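Local coordinates for exopolyphosphatase-related protein (Archaeoglobus fulgidus, PDB 3LLV) that probably binds NAD(P) through this amino-terminal Rossmann domain, part of a longer protein of the DHH phosphoesterase family that may also bind nucleic acid, at residues V19-E24 and A73-G78; K86-L91 and E110-A115. All coordinates share one frame; numbering follows the deposited sequence.

Contact 1: residues V19-E24 and A73-G78; sequences VGLVRE and AVLITG
Leu-21 reaches from helix 16-27 to the end of strand 73-76 with a single methyl, CD1, which meets two others at once. Leu-21 CD1 lies 3.8 Å from Thr-77 CG2 and 4.0 Å from Leu-75 CD1. Leu-75 CD1 and Thr-77 CG2 are themselves 5.2 Å apart, so the helix methyl touches two groups that do not touch each other. Leu-21 holds CG anti to its carbonyl carbon (chi1 -80°), which directs CD1 across to the strand. Leu-21 and Leu-75 meet at a slant, whereas Leu-21 and Thr-77 run past one another in opposite senses. The threonine is turned with chi1 at 73°, which sets CG2 anti to its carbonyl carbon and presents that methyl to the helix. The same rotation leaves OG1 to donate a hydrogen bond to the carbonyl of Ile-12, the last residue of the neighbouring strand 9-12. One branch thus packs while the other is held by a polar bond, fixing the rotation. No hydrogen bond joins the segments; the contact is small and purely apolar. A helix packed on a parallel sheet of strand order 3-2-1-4-5-6, here the helix after the first strand touching the fourth, is the layout of a Rossmann fold.

Contact 2: residues K86-L91 and E110-A115; sequences KILKAL and EEFEEA
Leu-88 pushes its CD2 methyl into the last turn of helix 109-114, overlapping both the backbone and the side chains there. Leu-88 CD2 sits 3.5 Å from Phe-112 O and 3.8 Å from Ala-115 CB. The same Leu-88 CD2 lies 4.0 Å from the ring atom CD1 of Phe-112, which it approaches obliquely. Behind it, Leu-88 CG rests 3.7 Å from Ala-115 O. With CG opposite the backbone N (chi1 171°), the leucine carries CG and CD2 toward the other helix. Lys-89, straight beyond CG, reaches the same alanine methyl from another direction, its CE 4.1 Å from Ala-115 CB. Ala-115 CB is therefore touched by a branched apolar tip and by the aliphatic part of a lysine. The nearest CA atoms, those of Lys-89 and Ala-115, are 6.3 Å apart, consistent with the small size of the alanine side chain. The Phe-112 ring continues inward onto Val-101 and Val-103 of strand 99-103 and onto Leu-85 of the helix carrying Leu-88. Replacing Leu-88 by an alanine removes CD2 and is likely to leave Ala-115 CB and Phe-112 CD1 without the methyl they share, opening a gap between the helices. Lys-89 NZ stays 6.1 Å from Glu-111 OE2, too far for a salt bridge, and no hydrogen bond crosses between the segments. Cohesion here consequently rests on apolar fit, with the lysine contributing its methylenes while any attraction between the two charges is likely to be long-range.

In the fold
Helix 16-27 of contact 1 and the helices of contact 2 cover opposite faces of the parallel sheet; the contact centres are about 17 Å apart, and strand 73-76 joins them. Leu-75 and Thr-77 turn to helix 16-27, whereas the alternate residues Val-74 and Ile-76 turn to helix 81-94. Ile-76 CD1 packs 3.8 Å from Ile-87 CG2, and Val-74 CG1 lies 3.9 Å from Leu-91 CD2. Contact 2 extends this helical layer laterally to helix 109-114; with helix 16-27 opposite, the order is helix, sheet, helix. In Rossmann domains the dinucleotide binds at the carboxyl ends of the strands, beside the turn joining strand 9-12 to helix 16-27; contact 1 probably lies near that edge.

Contact 1: residues V19-E24 and A73-G78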
loop_
_atom_site.group_PDB
_atom_site.type_symbol
_atom_site.label_atom_id
_atom_site.label_comp_id
_atom_site.label_asym_id
_atom_site.label_seq_id
_atom_site.Cartn_x
_atom_site.Cartn_y
_atom_site.Cartn_z
ATOM N N VAL A 19 -8.570 0.940 -0.457
ATOM C CA VAL A 19 -9.771 0.096 -0.544
ATOM C C VAL A 19 -10.147 -0.247 -1.983
ATOM O O VAL A 19 -10.673 -1.324 -2.227
ATOM C CB VAL A 19 -10.969 0.623 0.303
ATOM C CG1 VAL A 19 -10.586 0.660 1.764
ATOM C CG2 VAL A 19 -11.449 1.994 -0.168
ATOM N N GLY A 20 -9.861 0.657 -2.922
ATOM C CA GLY A 20 -10.023 0.390 -4.354
ATOM C C GLY A 20 -9.145 -0.764 -4.822
ATOM O O GLY A 20 -9.597 -1.654 -5.550
ATOM N N LEU A 21 -7.891 -0.766 -4.377
ATOM C CA LEU A 21 -6.959 -1.846 -4.709
ATOM C C LEU A 21 -7.343 -3.192 -4.102
ATOM O O LEU A 21 -7.210 -4.218 -4.753
ATOM C CB LEU A 21 -5.540 -1.470 -4.267
ATOM C CG LEU A 21 -4.848 -0.523 -5.241
ATOM C CD1 LEU A 21 -3.609 0.119 -4.606
ATOM C CD2 LEU A 21 -4.486 -1.244 -6.527
ATOM N N VAL A 22 -7.810 -3.152 -2.867
ATOM C CA VAL A 22 -8.329 -4.359 -2.184
ATOM C C VAL A 22 -9.464 -4.967 -3.017
ATOM O O VAL A 22 -9.530 -6.180 -3.162
ATOM C CB VAL A 22 -8.780 -4.057 -0.739
ATOM C CG1 VAL A 22 -9.445 -5.296 -0.107
ATOM C CG2 VAL A 22 -7.597 -3.650 0.124
ATOM N N ARG A 23 -10.335 -4.174 -3.627
ATOM C CA ARG A 23 -11.408 -4.703 -4.477
ATOM C C ARG A 23 -10.939 -5.261 -5.748
ATOM O O ARG A 23 -11.318 -6.317 -6.152
ATOM C CB ARG A 23 -12.357 -3.610 -4.871
ATOM C CG ARG A 23 -13.291 -3.242 -3.858
ATOM C CD ARG A 23 -14.331 -2.348 -4.433
ATOM N NE ARG A 23 -15.059 -2.907 -5.540
ATOM C CZ ARG A 23 -15.856 -2.198 -6.345
ATOM N NH1 ARG A 23 -16.503 -2.772 -7.319
ATOM N NH2 ARG A 23 -15.999 -0.909 -6.190
ATOM N N GLU A 24 -10.122 -4.492 -6.427
ATOM C CA GLU A 24 -9.701 -4.873 -7.755
ATOM C C GLU A 24 -8.830 -6.125 -7.767
ATOM O O GLU A 24 -8.972 -6.964 -8.654
ATOM C CB GLU A 24 -8.990 -3.711 -8.444
ATOM C CG GLU A 24 -8.855 -3.890 -9.949
ATOM C CD GLU A 24 -8.327 -2.654 -10.644
ATOM O OE1 GLU A 24 -7.841 -2.776 -11.794
ATOM O OE2 GLU A 24 -8.386 -1.566 -10.029
ATOM N N ALA A 73 3.751 -8.304 -3.483
ATOM C CA ALA A 73 4.048 -6.915 -3.196
ATOM C C ALA A 73 3.295 -6.406 -1.982
ATOM O O ALA A 73 2.169 -6.850 -1.683
ATOM C CB ALA A 73 3.775 -6.007 -4.437
ATOM N N VAL A 74 3.943 -5.469 -1.280
ATOM C CA VAL A 74 3.314 -4.687 -0.251
ATOM C C VAL A 74 3.018 -3.332 -0.882
ATOM O O VAL A 74 3.915 -2.707 -1.448
ATOM C CB VAL A 74 4.250 -4.530 0.963
ATOM C CG1 VAL A 74 3.670 -3.520 1.986
ATOM C CG2 VAL A 74 4.508 -5.893 1.615
ATOM N N LEU A 75 1.767 -2.889 -0.767
ATOM C CA LEU A 75 1.330 -1.642 -1.399
ATOM C C LEU A 75 1.099 -0.609 -0.294
ATOM O O LEU A 75 0.250 -0.788 0.574
ATOM C CB LEU A 75 0.068 -1.867 -2.235
ATOM C CG LEU A 75 0.083 -3.046 -3.197
ATOM C CD1 LEU A 75 -1.206 -3.001 -3.998
ATOM C CD2 LEU A 75 1.302 -3.028 -4.128
ATOM N N ILE A 76 1.907 0.447 -0.301
ATOM C CA ILE A 76 1.803 1.475 0.738
ATOM C C ILE A 76 1.022 2.606 0.075
ATOM O O ILE A 76 1.567 3.333 -0.778
ATOM C CB ILE A 76 3.203 1.911 1.239
ATOM C CG1 ILE A 76 3.932 0.719 1.892
ATOM C CG2 ILE A 76 3.066 3.083 2.256
ATOM C CD1 ILE A 76 5.410 0.950 2.160
ATOM N N THR A 77 -0.257 2.751 0.461
ATOM C CA THR A 77 -1.211 3.556 -0.332
ATOM C C THR A 77 -1.756 4.801 0.358
ATOM O O THR A 77 -2.567 5.516 -0.232
ATOM C CB THR A 77 -2.438 2.706 -0.789
ATOM O OG1 THR A 77 -3.267 2.464 0.348
ATOM C CG2 THR A 77 -2.012 1.411 -1.359
ATOM N N GLY A 78 -1.347 5.062 1.601
ATOM C CA GLY A 78 -1.850 6.218 2.347
ATOM C C GLY A 78 -1.412 7.538 1.742
ATOM O O GLY A 78 -0.457 7.599 0.963
#

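Contact 2: residues K86-L91 and E110-A115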
loop_
_atom_site.group_PDB
_atom_site.type_symbol
_atom_site.label_atom_id
_atom_site.label_comp_id
_atom_site.label_asym_id
_atom_site.label_seq_id
_atom_site.Cartn_x
_atom_site.Cartn_y
_atom_site.Cartn_z
ATOM N N LYS A 86 7.932 6.361 7.114
ATOM C CA LYS A 86 8.084 5.615 8.359
ATOM C C LYS A 86 7.656 4.164 8.185
ATOM O O LYS A 86 8.327 3.243 8.706
ATOM C CB LYS A 86 7.297 6.287 9.472
ATOM C CG LYS A 86 7.979 7.509 10.036
ATOM C CD LYS A 86 7.079 8.157 11.080
ATOM C CE LYS A 86 7.867 9.033 12.038
ATOM N NZ LYS A 86 8.618 10.108 11.332
ATOM N N ILE A 87 6.573 3.955 7.435
ATOM C CA ILE A 87 6.080 2.603 7.186
ATOM C C ILE A 87 7.102 1.813 6.382
ATOM O O ILE A 87 7.456 0.668 6.726
ATOM C CB ILE A 87 4.739 2.633 6.418
ATOM C CG1 ILE A 87 3.616 3.200 7.316
ATOM C CG2 ILE A 87 4.424 1.267 5.846
ATOM C CD1 ILE A 87 2.382 3.571 6.534
ATOM N N LEU A 88 7.623 2.449 5.337
ATOM C CA LEU A 88 8.582 1.795 4.444
ATOM C C LEU A 88 9.856 1.426 5.232
ATOM O O LEU A 88 10.407 0.352 5.034
ATOM C CB LEU A 88 8.937 2.738 3.286
ATOM C CG LEU A 88 10.086 2.316 2.347
ATOM C CD1 LEU A 88 9.762 0.967 1.683
ATOM C CD2 LEU A 88 10.341 3.403 1.283
ATOM N N LYS A 89 10.317 2.320 6.108
ATOM C CA LYS A 89 11.529 2.042 6.882
ATOM C C LYS A 89 11.312 0.897 7.873
ATOM O O LYS A 89 12.212 0.075 8.051
ATOM C CB LYS A 89 11.981 3.310 7.602
ATOM C CG LYS A 89 12.646 4.307 6.623
ATOM C CD LYS A 89 13.032 5.632 7.297
ATOM C CE LYS A 89 13.605 6.594 6.273
ATOM N NZ LYS A 89 13.892 7.945 6.829
ATOM N N ALA A 90 10.138 0.865 8.520
ATOM C CA ALA A 90 9.766 -0.242 9.426
ATOM C C ALA A 90 9.760 -1.573 8.668
ATOM O O ALA A 90 10.356 -2.578 9.112
ATOM C CB ALA A 90 8.378 0.009 10.094
ATOM N N LEU A 91 9.089 -1.571 7.520
ATOM C CA LEU A 91 9.032 -2.731 6.659
ATOM C C LEU A 91 10.428 -3.198 6.302
ATOM O O LEU A 91 10.749 -4.368 6.482
ATOM C CB LEU A 91 8.217 -2.424 5.383
ATOM C CG LEU A 91 8.097 -3.606 4.421
ATOM C CD1 LEU A 91 7.371 -4.815 5.051
ATOM C CD2 LEU A 91 7.398 -3.176 3.108
ATOM N N GLU A 110 13.152 10.592 -4.410
ATOM C CA GLU A 110 14.491 10.037 -4.220
ATOM C C GLU A 110 14.678 9.430 -2.836
ATOM O O GLU A 110 15.209 8.323 -2.714
ATOM C CB GLU A 110 15.577 11.081 -4.489
ATOM C CG GLU A 110 17.012 10.526 -4.373
ATOM C CD GLU A 110 17.302 9.348 -5.318
ATOM O OE1 GLU A 110 16.580 9.177 -6.331
ATOM O OE2 GLU A 110 18.274 8.593 -5.053
ATOM N N GLU A 111 14.227 10.142 -1.802
ATOM C CA GLU A 111 14.338 9.605 -0.443
ATOM C C GLU A 111 13.545 8.307 -0.247
ATOM O O GLU A 111 13.981 7.431 0.508
ATOM C CB GLU A 111 14.010 10.645 0.627
ATOM C CG GLU A 111 12.550 10.958 0.794
ATOM C CD GLU A 111 12.283 11.967 1.912
ATOM O OE1 GLU A 111 11.118 12.384 2.051
ATOM O OE2 GLU A 111 13.221 12.342 2.652
ATOM N N PHE A 112 12.411 8.160 -0.944
ATOM C CA PHE A 112 11.672 6.900 -0.883
ATOM C C PHE A 112 12.448 5.780 -1.588
ATOM O O PHE A 112 12.521 4.647 -1.086
ATOM C CB PHE A 112 10.254 7.058 -1.439
ATOM C CG PHE A 112 9.282 7.637 -0.442
ATOM C CD1 PHE A 112 8.482 6.792 0.338
ATOM C CD2 PHE A 112 9.204 9.005 -0.251
ATOM C CE1 PHE A 112 7.613 7.322 1.265
ATOM C CE2 PHE A 112 8.332 9.551 0.670
ATOM C CZ PHE A 112 7.528 8.696 1.444
ATOM N N GLU A 113 13.050 6.103 -2.721
ATOM C CA GLU A 113 13.894 5.131 -3.410
ATOM C C GLU A 113 15.072 4.724 -2.527
ATOM O O GLU A 113 15.335 3.532 -2.358
ATOM C CB GLU A 113 14.317 5.653 -4.802
ATOM C CG GLU A 113 13.062 5.807 -5.687
ATOM C CD GLU A 113 13.358 6.196 -7.102
ATOM O OE1 GLU A 113 14.472 6.688 -7.363
ATOM O OE2 GLU A 113 12.459 6.013 -7.955
ATOM N N GLU A 114 15.727 5.711 -1.908
ATOM C CA GLU A 114 16.864 5.457 -1.004
ATOM C C GLU A 114 16.483 4.602 0.212
ATOM O O GLU A 114 17.297 3.796 0.711
ATOM C CB GLU A 114 17.486 6.781 -0.563
ATOM C CG GLU A 114 18.216 7.491 -1.698
ATOM C CD GLU A 114 18.655 8.927 -1.362
ATOM O OE1 GLU A 114 19.482 9.473 -2.122
ATOM O OE2 GLU A 114 18.160 9.516 -0.367
ATOM N N ALA A 115 15.255 4.786 0.681
ATOM C CA ALA A 115 14.737 4.005 1.817
ATOM C C ALA A 115 14.206 2.618 1.432
ATOM O O ALA A 115 13.725 1.876 2.299
ATOM C CB ALA A 115 13.679 4.813 2.568
#